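Local coordinates for CCHC-type domain-containing protein (Trypanosoma brucei brucei, PDB 7C45) that probably acts as a 3'-5' RNA exonuclease that trims guide RNA, gripping uridine-rich RNA next to a metal-bearing active site and carrying two zinc knuckles, at residues D102-V107 with N139-M144; E119-L124 with R217-Y222. All coordinates share one frame; numbering follows the deposited sequence.

Interaction 1. Residues D102-V107 with N139-M144; sequences DCRRDV and NRRSGM. With nucleotides of chain B.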
loop_
_atom_site.group_PDB
_atom_site.type_symbol
_atom_site.label_atom_id
_atom_site.label_comp_id
_atom_site.label_asym_id
_atom_site.label_seq_id
_atom_site.Cartn_x
_atom_site.Cartn_y
_atom_site.Cartn_z
ATOM N N ASP A 102 -2.865 -2.161 -0.609
ATOM C CA ASP A 102 -4.071 -2.668 -1.251
ATOM C C ASP A 102 -3.704 -3.377 -2.549
ATOM O O ASP A 102 -3.617 -2.736 -3.604
ATOM C CB ASP A 102 -5.109 -1.561 -1.517
ATOM C CG ASP A 102 -6.484 -2.140 -1.927
ATOM O OD1 ASP A 102 -6.540 -3.352 -2.175
ATOM O OD2 ASP A 102 -7.474 -1.393 -1.996
ATOM N N CYS A 103 -3.538 -4.700 -2.483
ATOM C CA CYS A 103 -3.102 -5.495 -3.631
ATOM C C CYS A 103 -4.247 -5.915 -4.539
ATOM O O CYS A 103 -4.000 -6.501 -5.594
ATOM C CB CYS A 103 -2.384 -6.767 -3.166
ATOM S SG CYS A 103 -3.398 -7.978 -2.299
ATOM N N ARG A 104 -5.490 -5.624 -4.173
ATOM C CA ARG A 104 -6.607 -6.350 -4.778
ATOM C C ARG A 104 -6.719 -6.073 -6.270
ATOM O O ARG A 104 -6.690 -6.993 -7.095
ATOM C CB ARG A 104 -7.906 -5.983 -4.064
ATOM C CG ARG A 104 -8.001 -6.590 -2.665
ATOM C CD ARG A 104 -9.236 -6.038 -1.929
ATOM N NE ARG A 104 -9.157 -4.602 -1.857
ATOM C CZ ARG A 104 -10.139 -3.822 -1.425
ATOM N NH1 ARG A 104 -11.276 -4.361 -0.979
ATOM N NH2 ARG A 104 -9.969 -2.507 -1.437
ATOM N N ARG A 105 -6.914 -4.810 -6.621
ATOM C CA ARG A 105 -7.007 -4.430 -8.032
ATOM C C ARG A 105 -5.703 -4.714 -8.777
ATOM O O ARG A 105 -5.724 -5.100 -9.954
ATOM C CB ARG A 105 -7.362 -2.946 -8.146
ATOM C CG ARG A 105 -8.738 -2.633 -8.629
ATOM C CD ARG A 105 -9.763 -3.294 -7.771
ATOM N NE ARG A 105 -10.368 -4.457 -8.420
ATOM C CZ ARG A 105 -11.256 -5.222 -7.806
ATOM N NH1 ARG A 105 -11.786 -6.278 -8.412
ATOM N NH2 ARG A 105 -11.621 -4.913 -6.565
ATOM N N ASP A 106 -4.563 -4.503 -8.120
ATOM C CA ASP A 106 -3.267 -4.739 -8.758
ATOM C C ASP A 106 -3.118 -6.187 -9.171
ATOM O O ASP A 106 -2.717 -6.492 -10.301
ATOM C CB ASP A 106 -2.126 -4.372 -7.808
ATOM C CG ASP A 106 -2.004 -2.880 -7.594
ATOM O OD1 ASP A 106 -2.667 -2.119 -8.317
ATOM O OD2 ASP A 106 -1.215 -2.488 -6.716
ATOM N N VAL A 107 -3.437 -7.096 -8.248
ATOM C CA VAL A 107 -3.266 -8.516 -8.489
ATOM C C VAL A 107 -4.249 -8.990 -9.548
ATOM O O VAL A 107 -3.908 -9.813 -10.418
ATOM C CB VAL A 107 -3.418 -9.249 -7.144
ATOM C CG1 VAL A 107 -3.929 -10.644 -7.310
ATOM C CG2 VAL A 107 -2.090 -9.175 -6.388
ATOM N N ASN A 139 -12.129 -2.877 11.163
ATOM C CA ASN A 139 -11.737 -3.512 9.904
ATOM C C ASN A 139 -11.656 -2.529 8.734
ATOM O O ASN A 139 -11.628 -2.954 7.583
ATOM C CB ASN A 139 -12.683 -4.660 9.547
ATOM C CG ASN A 139 -14.035 -4.178 9.056
ATOM O OD1 ASN A 139 -14.517 -3.120 9.472
ATOM N ND2 ASN A 139 -14.647 -4.951 8.156
ATOM N N ARG A 140 -11.589 -1.241 9.010
ATOM C CA ARG A 140 -11.466 -0.227 7.970
ATOM C C ARG A 140 -10.133 -0.326 7.223
ATOM O O ARG A 140 -9.081 -0.531 7.821
ATOM C CB ARG A 140 -11.596 1.148 8.614
ATOM C CG ARG A 140 -11.445 2.339 7.713
ATOM C CD ARG A 140 -11.723 3.592 8.518
ATOM N NE ARG A 140 -11.954 4.758 7.677
ATOM C CZ ARG A 140 -12.522 5.877 8.107
ATOM N NH1 ARG A 140 -12.695 6.898 7.280
ATOM N NH2 ARG A 140 -12.922 5.970 9.369
ATOM N N ARG A 141 -10.189 -0.135 5.910
ATOM C CA ARG A 141 -8.998 0.103 5.102
ATOM C C ARG A 141 -8.729 1.600 5.057
ATOM O O ARG A 141 -9.559 2.374 4.568
ATOM C CB ARG A 141 -9.169 -0.431 3.680
ATOM C CG ARG A 141 -9.253 -1.932 3.556
ATOM C CD ARG A 141 -9.439 -2.305 2.073
ATOM N NE ARG A 141 -9.568 -3.743 1.867
ATOM C CZ ARG A 141 -8.542 -4.543 1.601
ATOM N NH1 ARG A 141 -7.310 -4.040 1.482
ATOM N NH2 ARG A 141 -8.750 -5.828 1.437
ATOM N N SER A 142 -7.568 2.003 5.539
ATOM C CA SER A 142 -7.187 3.403 5.509
ATOM C C SER A 142 -6.322 3.687 4.292
ATOM O O SER A 142 -5.612 2.815 3.793
ATOM C CB SER A 142 -6.459 3.794 6.794
ATOM O OG SER A 142 -7.375 3.718 7.869
ATOM N N GLY A 143 -6.422 4.912 3.799
ATOM C CA GLY A 143 -5.639 5.322 2.656
ATOM C C GLY A 143 -4.178 5.533 3.031
ATOM O O GLY A 143 -3.806 5.623 4.192
ATOM N N MET A 144 -3.347 5.637 1.998
ATOM C CA MET A 144 -1.908 5.764 2.185
ATOM C C MET A 144 -1.543 6.959 3.059
ATOM O O MET A 144 -0.629 6.877 3.888
ATOM C CB MET A 144 -1.243 5.879 0.811
ATOM C CG MET A 144 0.224 6.160 0.819
ATOM S SD MET A 144 1.218 4.824 1.485
ATOM C CE MET A 144 1.320 3.754 0.049
ATOM P P U B 6 -12.848 11.878 9.294
ATOM O OP1 U B 6 -13.376 12.958 8.442
ATOM O OP2 U B 6 -13.702 10.716 9.615
ATOM O "O5'" U B 6 -11.536 11.286 8.634
ATOM C "C5'" U B 6 -10.448 12.121 8.278
ATOM C "C4'" U B 6 -9.576 11.444 7.249
ATOM O "O4'" U B 6 -8.874 10.339 7.872
ATOM C "C3'" U B 6 -10.314 10.848 6.051
ATOM O "O3'" U B 6 -9.450 10.910 4.926
ATOM C "C2'" U B 6 -10.481 9.389 6.458
ATOM O "O2'" U B 6 -10.642 8.473 5.397
ATOM C "C1'" U B 6 -9.179 9.137 7.197
ATOM N N1 U B 6 -9.264 8.064 8.186
ATOM C C2 U B 6 -8.646 6.877 7.862
ATOM O O2 U B 6 -8.057 6.696 6.809
ATOM N N3 U B 6 -8.721 5.903 8.823
ATOM C C4 U B 6 -9.363 6.002 10.028
ATOM O O4 U B 6 -9.350 5.022 10.780
ATOM C C5 U B 6 -9.993 7.263 10.277
ATOM C C6 U B 6 -9.937 8.242 9.373
ATOM P P U B 8 -10.926 6.100 1.253
ATOM O OP1 U B 8 -12.257 6.224 0.621
ATOM O OP2 U B 8 -10.835 6.261 2.726
ATOM O "O5'" U B 8 -10.334 4.719 0.760
ATOM C "C5'" U B 8 -9.469 3.959 1.579
ATOM C "C4'" U B 8 -8.989 2.744 0.844
ATOM O "O4'" U B 8 -10.120 1.929 0.461
ATOM C "C3'" U B 8 -8.251 2.987 -0.461
ATOM O "O3'" U B 8 -6.895 3.318 -0.242
ATOM C "C2'" U B 8 -8.440 1.667 -1.193
ATOM O "O2'" U B 8 -7.561 0.671 -0.674
ATOM C "C1'" U B 8 -9.862 1.299 -0.768
ATOM N N1 U B 8 -10.897 1.768 -1.720
ATOM C C2 U B 8 -11.125 1.003 -2.833
ATOM O O2 U B 8 -10.475 0.007 -3.074
ATOM N N3 U B 8 -12.120 1.478 -3.663
ATOM C C4 U B 8 -12.888 2.607 -3.424
ATOM O O4 U B 8 -13.764 2.937 -4.229
ATOM C C5 U B 8 -12.597 3.322 -2.222
ATOM C C6 U B 8 -11.628 2.881 -1.419
ATOM P P U B 9 -6.101 4.240 -1.291
ATOM O OP1 U B 9 -4.746 4.430 -0.715
ATOM O OP2 U B 9 -6.965 5.412 -1.562
ATOM O "O5'" U B 9 -6.067 3.347 -2.606
ATOM C "C5'" U B 9 -5.041 2.388 -2.837
ATOM C "C4'" U B 9 -5.234 1.590 -4.116
ATOM O "O4'" U B 9 -6.559 1.017 -4.193
ATOM C "C3'" U B 9 -5.085 2.326 -5.437
ATOM O "O3'" U B 9 -3.740 2.556 -5.783
ATOM C "C2'" U B 9 -5.818 1.414 -6.412
ATOM O "O2'" U B 9 -5.023 0.294 -6.787
ATOM C "C1'" U B 9 -6.964 0.914 -5.540
ATOM N N1 U B 9 -8.184 1.718 -5.729
ATOM C C2 U B 9 -8.933 1.515 -6.888
ATOM O O2 U B 9 -8.646 0.716 -7.757
ATOM N N3 U B 9 -10.053 2.293 -7.009
ATOM C C4 U B 9 -10.493 3.241 -6.108
ATOM O O4 U B 9 -11.523 3.865 -6.360
ATOM C C5 U B 9 -9.667 3.396 -4.945
ATOM C C6 U B 9 -8.564 2.649 -4.793
#
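In the RNA-binding site of this RNase D exonuclease, Arg104 and Arg141 lay their guanidinium groups flat on each other beside nucleotide U8 of chain B. The planes are 15° apart, and Arg141 NE sits over the centre of the Arg104 group, 3.3 Å from Arg104 CZ. The side chains arrive from opposite directions; Arg141 is extended from CG to NE, whereas Arg104 bends at chi3 (-58°), which turns it back to Asp102. There Arg104 grips side-on: NE meets Asp102 OD1 at 2.9 Å and NH2 meets Asp102 OD2 at 2.8 Å, on the syn sides of the carboxylate. Asp102 OD1 also accepts from Arg104 N, from the opposite face of its plane, a capping bond at the turn into the helix. Arg141 NH1 adds a long, purely electrostatic salt bridge to Asp102 OD1.

Asp102 OD2 then accepts from the U8 ribose hydroxyl O2' at 2.5 Å, a very short bond consistent with reading RNA's 2'-hydroxyl. Along 139-144, Ser142 OG accepts from U6 N3 of chain B at 2.7 Å, and Met144 N donates to OP1 of U9 of chain B.

Asp237 pairs with both arginines and, with Asp102, probably balances their charges, so the guanidinium groups can stack closely; Glu242 O accepts from Arg141 NE. Gripped by Arg104, which Arg141 covers on one face, Asp102 probably has its OD2 fixed where it meets the 2'-hydroxyl.

Interaction 2. Residues E119-L124 with R217-Y222; sequences EGVLDL and RLTAQY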
loop_
_atom_site.group_PDB
_atom_site.type_symbol
_atom_site.label_atom_id
_atom_site.label_comp_id
_atom_site.label_asym_id
_atom_site.label_seq_id
_atom_site.Cartn_x
_atom_site.Cartn_y
_atom_site.Cartn_z
ATOM N N GLU A 119 3.716 -14.380 -5.835
ATOM C CA GLU A 119 3.776 -15.229 -4.654
ATOM C C GLU A 119 4.761 -14.633 -3.673
ATOM O O GLU A 119 5.745 -14.028 -4.091
ATOM C CB GLU A 119 4.161 -16.649 -5.019
ATOM C CG GLU A 119 3.253 -17.225 -6.084
ATOM C CD GLU A 119 3.680 -18.593 -6.552
ATOM O OE1 GLU A 119 3.309 -18.961 -7.682
ATOM O OE2 GLU A 119 4.365 -19.294 -5.782
ATOM N N GLY A 120 4.471 -14.771 -2.375
ATOM C CA GLY A 120 5.247 -14.099 -1.350
ATOM C C GLY A 120 4.832 -12.651 -1.207
ATOM O O GLY A 120 5.657 -11.748 -1.296
ATOM N N VAL A 121 3.547 -12.401 -1.013
ATOM C CA VAL A 121 2.995 -11.052 -1.067
ATOM C C VAL A 121 2.649 -10.613 0.352
ATOM O O VAL A 121 2.199 -11.420 1.168
ATOM C CB VAL A 121 1.752 -10.989 -1.984
ATOM C CG1 VAL A 121 1.132 -9.590 -1.981
ATOM C CG2 VAL A 121 2.092 -11.340 -3.433
ATOM N N LEU A 122 2.870 -9.340 0.648
ATOM C CA LEU A 122 2.483 -8.759 1.929
ATOM C C LEU A 122 1.823 -7.424 1.651
ATOM O O LEU A 122 2.452 -6.537 1.073
ATOM C CB LEU A 122 3.698 -8.571 2.840
ATOM C CG LEU A 122 3.391 -7.968 4.208
ATOM C CD1 LEU A 122 2.511 -8.923 4.962
ATOM C CD2 LEU A 122 4.718 -7.802 4.963
ATOM N N ASP A 123 0.563 -7.277 2.067
ATOM C CA ASP A 123 -0.220 -6.077 1.799
ATOM C C ASP A 123 -0.169 -5.204 3.047
ATOM O O ASP A 123 -0.723 -5.560 4.091
ATOM C CB ASP A 123 -1.650 -6.456 1.421
ATOM C CG ASP A 123 -2.506 -5.261 1.047
ATOM O OD1 ASP A 123 -2.265 -4.139 1.500
ATOM O OD2 ASP A 123 -3.463 -5.476 0.274
ATOM N N LEU A 124 0.523 -4.074 2.953
ATOM C CA LEU A 124 0.744 -3.274 4.155
ATOM C C LEU A 124 -0.525 -2.552 4.600
ATOM O O LEU A 124 -0.677 -2.237 5.791
ATOM C CB LEU A 124 1.874 -2.281 3.922
ATOM C CG LEU A 124 3.259 -2.900 3.730
ATOM C CD1 LEU A 124 4.302 -1.779 3.673
ATOM C CD2 LEU A 124 3.608 -3.938 4.817
ATOM N N ARG A 217 -0.201 -14.699 5.297
ATOM C CA ARG A 217 -1.221 -15.689 4.968
ATOM C C ARG A 217 -2.526 -15.008 4.577
ATOM O O ARG A 217 -3.193 -15.418 3.614
ATOM C CB ARG A 217 -1.427 -16.647 6.147
ATOM C CG ARG A 217 -0.215 -17.533 6.435
ATOM C CD ARG A 217 0.147 -18.380 5.231
ATOM N NE ARG A 217 1.083 -17.696 4.338
ATOM C CZ ARG A 217 1.095 -17.810 3.010
ATOM N NH1 ARG A 217 1.994 -17.139 2.300
ATOM N NH2 ARG A 217 0.212 -18.582 2.388
ATOM N N LEU A 218 -2.880 -13.946 5.287
ATOM C CA LEU A 218 -4.093 -13.219 4.942
ATOM C C LEU A 218 -3.955 -12.569 3.572
ATOM O O LEU A 218 -4.871 -12.640 2.740
ATOM C CB LEU A 218 -4.395 -12.186 6.025
ATOM C CG LEU A 218 -5.549 -11.208 5.797
ATOM C CD1 LEU A 218 -6.884 -11.931 5.507
ATOM C CD2 LEU A 218 -5.694 -10.304 7.016
ATOM N N THR A 219 -2.793 -11.976 3.299
ATOM C CA THR A 219 -2.565 -11.444 1.960
ATOM C C THR A 219 -2.628 -12.548 0.902
ATOM O O THR A 219 -3.145 -12.327 -0.200
ATOM C CB THR A 219 -1.222 -10.727 1.898
ATOM O OG1 THR A 219 -1.150 -9.737 2.934
ATOM C CG2 THR A 219 -1.060 -10.053 0.564
ATOM N N ALA A 220 -2.064 -13.728 1.194
ATOM C CA ALA A 220 -2.119 -14.811 0.213
ATOM C C ALA A 220 -3.556 -15.172 -0.124
ATOM O O ALA A 220 -3.850 -15.535 -1.265
ATOM C CB ALA A 220 -1.388 -16.046 0.711
ATOM N N GLN A 221 -4.456 -15.083 0.857
ATOM C CA GLN A 221 -5.868 -15.327 0.584
ATOM C C GLN A 221 -6.418 -14.296 -0.397
ATOM O O GLN A 221 -7.222 -14.628 -1.269
ATOM C CB GLN A 221 -6.659 -15.291 1.891
ATOM C CG GLN A 221 -8.146 -15.614 1.752
ATOM C CD GLN A 221 -8.373 -16.973 1.122
ATOM O OE1 GLN A 221 -8.803 -17.070 -0.029
ATOM N NE2 GLN A 221 -8.064 -18.032 1.866
ATOM N N TYR A 222 -6.033 -13.033 -0.230
ATOM C CA TYR A 222 -6.460 -11.994 -1.170
ATOM C C TYR A 222 -5.928 -12.264 -2.568
ATOM O O TYR A 222 -6.642 -12.060 -3.564
ATOM C CB TYR A 222 -6.015 -10.621 -0.677
ATOM C CG TYR A 222 -7.006 -10.053 0.285
ATOM C CD1 TYR A 222 -8.200 -9.515 -0.168
ATOM C CD2 TYR A 222 -6.765 -10.074 1.649
ATOM C CE1 TYR A 222 -9.146 -9.032 0.719
ATOM C CE2 TYR A 222 -7.707 -9.585 2.549
ATOM C CZ TYR A 222 -8.894 -9.060 2.081
ATOM O OH TYR A 222 -9.848 -8.579 2.959
#
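Thr219, on helix 212-226, meets the edge strand 121-123 with both branches of its side chain, one used for a hydrogen bond and the other for packing. The polar part is a bond from backbone to side chain: Asp123 N donates to Thr219 OG1 at 3.1 Å, with an N-H...O angle of 157°. OG1 lies anti to its own carbonyl carbon and beside its backbone N (chi1 -54°), a position from which it also bonds Val215 O, one turn earlier in the helix. The hydroxyl thus ties the strand amide to a helix carbonyl, a double duty for which threonine is well suited.

The apolar part rests on the methyl. Thr219 CG2 presses against Val121 CG1 at 3.4 Å, tighter than ordinary carbon packing, the two side chains crossing at about a right angle. CG2 also approaches the CB of Asp123 at 3.7 Å, so it sits against side chains from alternate strand residues. Branching at CB lets Thr219 offer the methyl to Val121 and the hydroxyl to the strand amide at once. Between Val121 and Asp123, Leu122 directs its side chain away from the helix segment at its CB, although Leu122 CA lies 3.9 Å from Thr219 OG1.

A further polar element belongs to Asp123, the N-cap of helix 124-136. Its short side chain brings OD1 to Val126 N, and its carboxylate also accepts from the amides of Asp102 and Cys103.

Strand 121-123 and the helix segment run nearly perpendicular, at 98°, with axes 7.0 Å apart at closest approach. Strand 97-100 pairs with the strand along its other edge as its parallel neighbour, Val223 of the same helix packs on Val121, and helix 245-251 touches Leu218 and Gln221 on helix 212-226.

In the fold
Interactions 1 and 2 lie about 11 Å apart, centre to centre, and their segments alternate along the chain: 102-107, 119-124, 139-144, then 217-222. Helix 104-114 is followed, after a short loop, by strand 121-123, the outermost strand of the mixed six-stranded exonuclease sheet. The two contacts are joined directly: the Asp123 carboxylate bridges them, while Arg141 NH2 packs at 3.3 Å from Tyr222 CZ. Helix 212-226 therefore reaches both the sheet edge and the arginine pair. Interaction 1 faces the RNA, its Asp102 side chain about 6 Å from a bound calcium ion, whereas interaction 2, linking sheet and helix, comes no nearer than about 7 Å (nearest atoms) to the RNA.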